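Local coordinates for hypothetical protein CNAG_02591 (Cryptococcus neoformans, PDB 4P5N), which may play a role in primary metabolism and is a small Tudor-family protein associated with the virulence of the fungus, at residues Ile13-Val19 with Gly30-Ile35; Val47-Val53 with Ala64-Leu70. The contacts are given in a common frame with arbitrary orientation. Numbering follows the deposited sequence.

In the fold
From the N terminus, the chain enters interaction 1 at 13-19, runs out along strand 18-23 and returns along strand 26-36, so that 13-19 with 30-35 closes the first beta hairpin. After helix 39-44, interaction 2 opens at 47-53 and closes the second hairpin, strands 52-56 and 62-65, at 64-70. The two contacts therefore follow in series, neither enclosing nor crossing the other. They are joined across the antiparallel sheet, because strands 26-36 and 52-56 are neighbours in it. V32 CG2 lies 3.6 Å from V53 CG1, while I13 CD1 reaches P67 CB and L70 CD1, each at 3.8 Å, forming a shared apolar layer.

Interaction 1: residues Ile13-Val19 with Gly30-Ile35; sequences INVGDTV and GQVADI. With CD (cadmium ion), chain D.
Four backbone hydrogen bonds and one between side chains join the two segments. V19 and G30 form an antiparallel hydrogen-bonded pair (V19 N to G30 O 2.9 Å, G30 N to V19 O 3.1 Å), followed by the non-hydrogen-bonded pair T18-Q31, CA atoms 4.3 Å apart. On the face carrying those two side chains, T18 OG1 donates to Q31 OE1 at 2.5 Å. Further along, V32 N donates to D17 O and G16 N to V32 O, both at 2.8 Å. The latter bond comes from a type II turn, N14 to D17, closed by D17 N to N14 O (3.0 Å); G16, at phi/psi 93/-10, takes its glycine position. D17 OD2 accepts N14 N at 3.0 Å, a second link between the ends of the turn. Beyond V32, A33 and D34 both face L54 in a classic beta bulge. D34 holds a cadmium ion through OD1 (2.5 Å) and OD2 (2.7 Å), with E41 as a further ligand, and D34 OD2 also accepts a hydrogen bond from K45 NZ. Apolar packing centres on V32, whose CG2 meets V19 CG1 at 3.5 Å and I13 CG2 at 3.8 Å; I35 CD1 lies 4.0 Å from I13 CG2. This is the open end of hairpin 18-23/26-36 in the SH3-like Tudor fold, with strand 52-56 beside it contributing V53 against I13 and V32, and F55 against V19.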
loop_
_atom_site.group_PDB
_atom_site.type_symbol
_atom_site.label_atom_id
_atom_site.label_comp_id
_atom_site.label_asym_id
_atom_site.label_seq_id
_atom_site.Cartn_x
_atom_site.Cartn_y
_atom_site.Cartn_z
ATOM N N ILE A 13 -3.442 16.472 10.076
ATOM C CA ILE A 13 -2.592 15.315 10.340
ATOM C C ILE A 13 -1.138 15.701 10.099
ATOM O O ILE A 13 -0.812 16.266 9.072
ATOM C CB ILE A 13 -2.960 14.108 9.438
ATOM C CG1 ILE A 13 -4.436 13.704 9.629
ATOM C CG2 ILE A 13 -1.993 12.944 9.693
ATOM C CD1 ILE A 13 -4.964 12.782 8.542
ATOM N N ASN A 14 -0.272 15.392 11.061
ATOM C CA ASN A 14 1.146 15.694 10.949
ATOM C C ASN A 14 1.950 14.410 10.931
ATOM O O ASN A 14 1.568 13.418 11.571
ATOM C CB ASN A 14 1.605 16.556 12.129
ATOM C CG ASN A 14 0.905 17.895 12.181
ATOM O OD1 ASN A 14 0.754 18.579 11.160
ATOM N ND2 ASN A 14 0.481 18.289 13.378
ATOM N N VAL A 15 3.076 14.442 10.220
ATOM C CA VAL A 15 4.064 13.370 10.294
ATOM C C VAL A 15 4.466 13.165 11.757
ATOM O O VAL A 15 4.669 14.132 12.489
ATOM C CB VAL A 15 5.277 13.661 9.389
ATOM C CG1 VAL A 15 6.413 12.693 9.683
ATOM C CG2 VAL A 15 4.854 13.584 7.924
ATOM N N GLY A 16 4.496 11.897 12.173
ATOM C CA GLY A 16 4.769 11.504 13.550
ATOM C C GLY A 16 3.541 11.318 14.429
ATOM O O GLY A 16 3.651 10.803 15.543
ATOM N N ASP A 17 2.362 11.724 13.946
ATOM C CA ASP A 17 1.134 11.540 14.728
ATOM C C ASP A 17 0.698 10.085 14.685
ATOM O O ASP A 17 0.922 9.372 13.690
ATOM C CB ASP A 17 -0.042 12.364 14.168
ATOM C CG ASP A 17 0.094 13.870 14.409
ATOM O OD1 ASP A 17 1.071 14.310 15.034
ATOM O OD2 ASP A 17 -0.815 14.630 13.963
ATOM N N THR A 18 0.053 9.646 15.760
ATOM C CA THR A 18 -0.576 8.337 15.766
ATOM C C THR A 18 -1.928 8.422 15.085
ATOM O O THR A 18 -2.776 9.209 15.504
ATOM C CB THR A 18 -0.812 7.813 17.193
ATOM O OG1 THR A 18 0.417 7.834 17.927
ATOM C CG2 THR A 18 -1.329 6.385 17.147
ATOM N N VAL A 19 -2.117 7.608 14.042
ATOM C CA VAL A 19 -3.415 7.495 13.359
ATOM C C VAL A 19 -4.017 6.105 13.572
ATOM O O VAL A 19 -3.302 5.152 13.886
ATOM C CB VAL A 19 -3.336 7.850 11.856
ATOM C CG1 VAL A 19 -3.038 9.331 11.693
ATOM C CG2 VAL A 19 -2.323 6.969 11.112
ATOM N N GLY A 30 -0.737 3.407 14.082
ATOM C CA GLY A 30 0.721 3.647 14.074
ATOM C C GLY A 30 1.048 5.079 13.695
ATOM O O GLY A 30 0.148 5.903 13.493
ATOM N N GLN A 31 2.333 5.390 13.592
ATOM C CA GLN A 31 2.722 6.779 13.419
ATOM C C GLN A 31 2.895 7.109 11.948
ATOM O O GLN A 31 3.456 6.315 11.175
ATOM C CB GLN A 31 3.983 7.143 14.240
ATOM C CG GLN A 31 3.683 7.541 15.691
ATOM C CD GLN A 31 3.229 6.359 16.509
ATOM O OE1 GLN A 31 2.060 6.230 16.870
ATOM N NE2 GLN A 31 4.156 5.446 16.755
ATOM N N VAL A 32 2.378 8.275 11.572
ATOM C CA VAL A 32 2.463 8.769 10.207
ATOM C C VAL A 32 3.934 8.960 9.788
ATOM O O VAL A 32 4.699 9.669 10.468
ATOM C CB VAL A 32 1.668 10.084 10.047
ATOM C CG1 VAL A 32 1.792 10.593 8.620
ATOM C CG2 VAL A 32 0.185 9.860 10.394
ATOM N N ALA A 33 4.312 8.328 8.675
ATOM C CA ALA A 33 5.639 8.503 8.071
ATOM C C ALA A 33 5.649 9.542 6.968
ATOM O O ALA A 33 6.667 10.216 6.747
ATOM C CB ALA A 33 6.174 7.183 7.545
ATOM N N ASP A 34 4.523 9.655 6.264
ATOM C CA ASP A 34 4.447 10.540 5.120
ATOM C C ASP A 34 2.994 10.800 4.746
ATOM O O ASP A 34 2.112 9.989 5.011
ATOM C CB ASP A 34 5.180 9.902 3.933
ATOM C CG ASP A 34 5.706 10.913 2.943
ATOM O OD1 ASP A 34 5.421 12.132 3.070
ATOM O OD2 ASP A 34 6.407 10.479 2.004
ATOM N N ILE A 35 2.766 11.957 4.139
ATOM C CA ILE A 35 1.466 12.349 3.641
ATOM C C ILE A 35 1.674 12.702 2.175
ATOM O O ILE A 35 2.416 13.627 1.842
ATOM C CB ILE A 35 0.921 13.544 4.442
ATOM C CG1 ILE A 35 0.758 13.151 5.916
ATOM C CG2 ILE A 35 -0.408 14.008 3.875
ATOM C CD1 ILE A 35 0.491 14.299 6.857
HETATM CD CD CD D . 6.691 13.025 1.047
#

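Interaction 2: residues Val47-Val53 with Ala64-Leu70; sequences VKNPPKV and AHNPGTL. With SO4 (sulfate ion), chain H; SO4 (sulfate ion), chain E; SO4 (sulfate ion), chain O.
A64 begins the second segment in extended conformation: its CB packs on V47 CG1 at 3.7 Å, and its CA makes a CH···O contact with V53 O at 3.4 Å. H65 follows as the antiparallel hydrogen-bonded partner of V53 (CA-CA 5.2 Å), with V53 N to H65 O 2.8 Å and H65 N to V53 O 2.9 Å. The H65 ring donates from ND1 to N66 O (2.8 Å) and binds a cadmium ion through NE2, a site shared with T21. This pair lies at the open end of hairpin 52-56/62-65, whose strand 62-65 is an outermost strand of the SH3-like Tudor sheet. At N66 the chain leaves the strand, and N66 OD1 accepts a hydrogen bond from K52 NZ at 2.7 Å; that ammonium also donates to K48 O and N49 O, both at 2.9 Å, tying together the bend before the cis P50-P51 peptide. The sulfate of chain H, probably from the crystallisation liquor, bridges N66 ND2 (2.9 Å to its O3), K52 NZ (3.0 Å to its O4) and N49 ND2 (3.1 Å to its O4). P67 CG then lies 3.6 Å from P51 CG, and P67 CB 3.8 Å from V53 CG2. Finally, L70 N hydrogen-bonds back to P67 O at 3.2 Å, and the L70 rotamer (chi1 and chi2 both p) places L70 CD2 4.1 Å from V53 CB.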
loop_
_atom_site.group_PDB
_atom_site.type_symbol
_atom_site.label_atom_id
_atom_site.label_comp_id
_atom_site.label_asym_id
_atom_site.label_seq_id
_atom_site.Cartn_x
_atom_site.Cartn_y
_atom_site.Cartn_z
ATOM N N VAL A 47 1.794 4.122 -4.464
ATOM C CA VAL A 47 0.414 4.116 -3.976
ATOM C C VAL A 47 -0.492 4.792 -4.994
ATOM O O VAL A 47 -0.006 5.359 -5.966
ATOM C CB VAL A 47 0.265 4.749 -2.565
ATOM C CG1 VAL A 47 1.158 4.013 -1.568
ATOM C CG2 VAL A 47 0.596 6.233 -2.568
ATOM N N LYS A 48 -1.797 4.723 -4.762
ATOM C CA LYS A 48 -2.787 5.245 -5.704
ATOM C C LYS A 48 -3.740 6.180 -4.994
ATOM O O LYS A 48 -3.938 6.073 -3.770
ATOM C CB LYS A 48 -3.601 4.104 -6.313
ATOM C CG LYS A 48 -2.804 3.119 -7.147
ATOM C CD LYS A 48 -3.646 1.923 -7.562
ATOM C CE LYS A 48 -4.455 2.219 -8.814
ATOM N NZ LYS A 48 -4.808 0.946 -9.490
ATOM N N ASN A 49 -4.349 7.065 -5.777
ATOM C CA ASN A 49 -5.465 7.894 -5.336
ATOM C C ASN A 49 -5.113 8.763 -4.114
ATOM O O ASN A 49 -5.617 8.553 -2.997
ATOM C CB ASN A 49 -6.672 6.996 -5.043
ATOM C CG ASN A 49 -7.865 7.766 -4.538
ATOM O OD1 ASN A 49 -8.063 8.946 -4.883
ATOM N ND2 ASN A 49 -8.681 7.111 -3.717
ATOM N N PRO A 50 -4.261 9.772 -4.319
ATOM C CA PRO A 50 -4.012 10.726 -3.236
ATOM C C PRO A 50 -5.275 11.531 -2.908
ATOM O O PRO A 50 -6.183 11.655 -3.745
ATOM C CB PRO A 50 -2.908 11.621 -3.824
ATOM C CG PRO A 50 -3.156 11.581 -5.316
ATOM C CD PRO A 50 -3.577 10.152 -5.569
ATOM N N PRO A 51 -5.365 12.057 -1.683
ATOM C CA PRO A 51 -4.340 11.962 -0.637
ATOM C C PRO A 51 -4.255 10.596 0.047
ATOM O O PRO A 51 -5.266 9.884 0.193
ATOM C CB PRO A 51 -4.764 13.044 0.370
ATOM C CG PRO A 51 -6.261 13.140 0.217
ATOM C CD PRO A 51 -6.507 12.900 -1.275
ATOM N N LYS A 52 -3.033 10.229 0.423
ATOM C CA LYS A 52 -2.800 9.011 1.201
ATOM C C LYS A 52 -1.903 9.316 2.383
ATOM O O LYS A 52 -0.934 10.064 2.253
ATOM C CB LYS A 52 -2.132 7.931 0.347
ATOM C CG LYS A 52 -3.082 7.206 -0.580
ATOM C CD LYS A 52 -4.082 6.349 0.181
ATOM C CE LYS A 52 -4.764 5.384 -0.769
ATOM N NZ LYS A 52 -5.814 6.049 -1.596
ATOM N N VAL A 53 -2.248 8.741 3.528
ATOM C CA VAL A 53 -1.439 8.817 4.734
ATOM C C VAL A 53 -0.683 7.489 4.802
ATOM O O VAL A 53 -1.288 6.425 4.817
ATOM C CB VAL A 53 -2.331 9.026 5.984
ATOM C CG1 VAL A 53 -1.510 9.054 7.272
ATOM C CG2 VAL A 53 -3.102 10.338 5.881
ATOM N N ALA A 64 -1.145 2.339 3.469
ATOM C CA ALA A 64 -1.438 3.620 2.826
ATOM C C ALA A 64 -2.946 3.811 2.890
ATOM O O ALA A 64 -3.703 2.990 2.331
ATOM C CB ALA A 64 -0.960 3.624 1.380
ATOM N N HIS A 65 -3.398 4.849 3.597
ATOM C CA HIS A 65 -4.831 4.989 3.866
ATOM C C HIS A 65 -5.328 6.400 3.592
ATOM O O HIS A 65 -4.631 7.377 3.859
ATOM C CB HIS A 65 -5.105 4.640 5.333
ATOM C CG HIS A 65 -6.528 4.266 5.628
ATOM N ND1 HIS A 65 -7.549 5.191 5.743
ATOM C CD2 HIS A 65 -7.094 3.058 5.849
ATOM C CE1 HIS A 65 -8.681 4.567 6.020
ATOM N NE2 HIS A 65 -8.432 3.272 6.099
ATOM N N ASN A 66 -6.548 6.514 3.078
ATOM C CA ASN A 66 -7.137 7.829 2.902
ATOM C C ASN A 66 -7.264 8.563 4.245
ATOM O O ASN A 66 -7.577 7.955 5.251
ATOM C CB ASN A 66 -8.512 7.672 2.293
ATOM C CG ASN A 66 -8.455 7.087 0.901
ATOM O OD1 ASN A 66 -7.454 7.224 0.208
ATOM N ND2 ASN A 66 -9.554 6.468 0.469
ATOM N N PRO A 67 -7.054 9.885 4.247
ATOM C CA PRO A 67 -7.059 10.616 5.529
ATOM C C PRO A 67 -8.445 10.788 6.118
ATOM O O PRO A 67 -8.602 10.831 7.335
ATOM C CB PRO A 67 -6.477 11.991 5.155
ATOM C CG PRO A 67 -6.718 12.115 3.663
ATOM C CD PRO A 67 -6.576 10.715 3.126
ATOM N N GLY A 68 -9.446 10.916 5.257
ATOM C CA GLY A 68 -10.781 11.311 5.701
ATOM C C GLY A 68 -11.560 10.241 6.428
ATOM O O GLY A 68 -12.649 10.500 6.940
ATOM N N THR A 69 -11.010 9.033 6.487
ATOM C CA THR A 69 -11.667 7.923 7.176
ATOM C C THR A 69 -10.764 7.356 8.259
ATOM O O THR A 69 -10.998 6.262 8.781
ATOM C CB THR A 69 -12.013 6.800 6.196
ATOM O OG1 THR A 69 -10.849 6.515 5.405
ATOM C CG2 THR A 69 -13.150 7.244 5.297
ATOM N N LEU A 70 -9.719 8.083 8.611
ATOM C CA LEU A 70 -8.988 7.657 9.784
ATOM C C LEU A 70 -9.064 8.710 10.869
ATOM O O LEU A 70 -9.517 9.828 10.621
ATOM C CB LEU A 70 -7.578 7.213 9.452
ATOM C CG LEU A 70 -6.685 8.180 8.714
ATOM C CD1 LEU A 70 -6.389 9.430 9.543
ATOM C CD2 LEU A 70 -5.360 7.565 8.279
HETATM S S SO4 H . -8.664 3.845 -2.022
HETATM O O1 SO4 H . -9.189 2.514 -2.431
HETATM O O2 SO4 H . -7.901 3.752 -0.747
HETATM O O3 SO4 H . -9.764 4.823 -1.908
HETATM O O4 SO4 H . -7.678 4.254 -3.050
HETATM S S SO4 E . -11.490 4.424 2.945
HETATM O O1 SO4 E . -12.277 3.902 1.799
HETATM O O2 SO4 E . -12.313 4.171 4.148
HETATM O O3 SO4 E . -11.301 5.911 2.812
HETATM O O4 SO4 E . -10.249 3.620 3.077
HETATM S S SO4 O . -3.475 -0.856 -11.850
HETATM O O1 SO4 O . -4.811 -0.288 -12.129
HETATM O O2 SO4 O . -3.648 -2.234 -11.352
HETATM O O3 SO4 O . -2.822 -0.076 -10.782
HETATM O O4 SO4 O . -2.623 -0.857 -13.061
#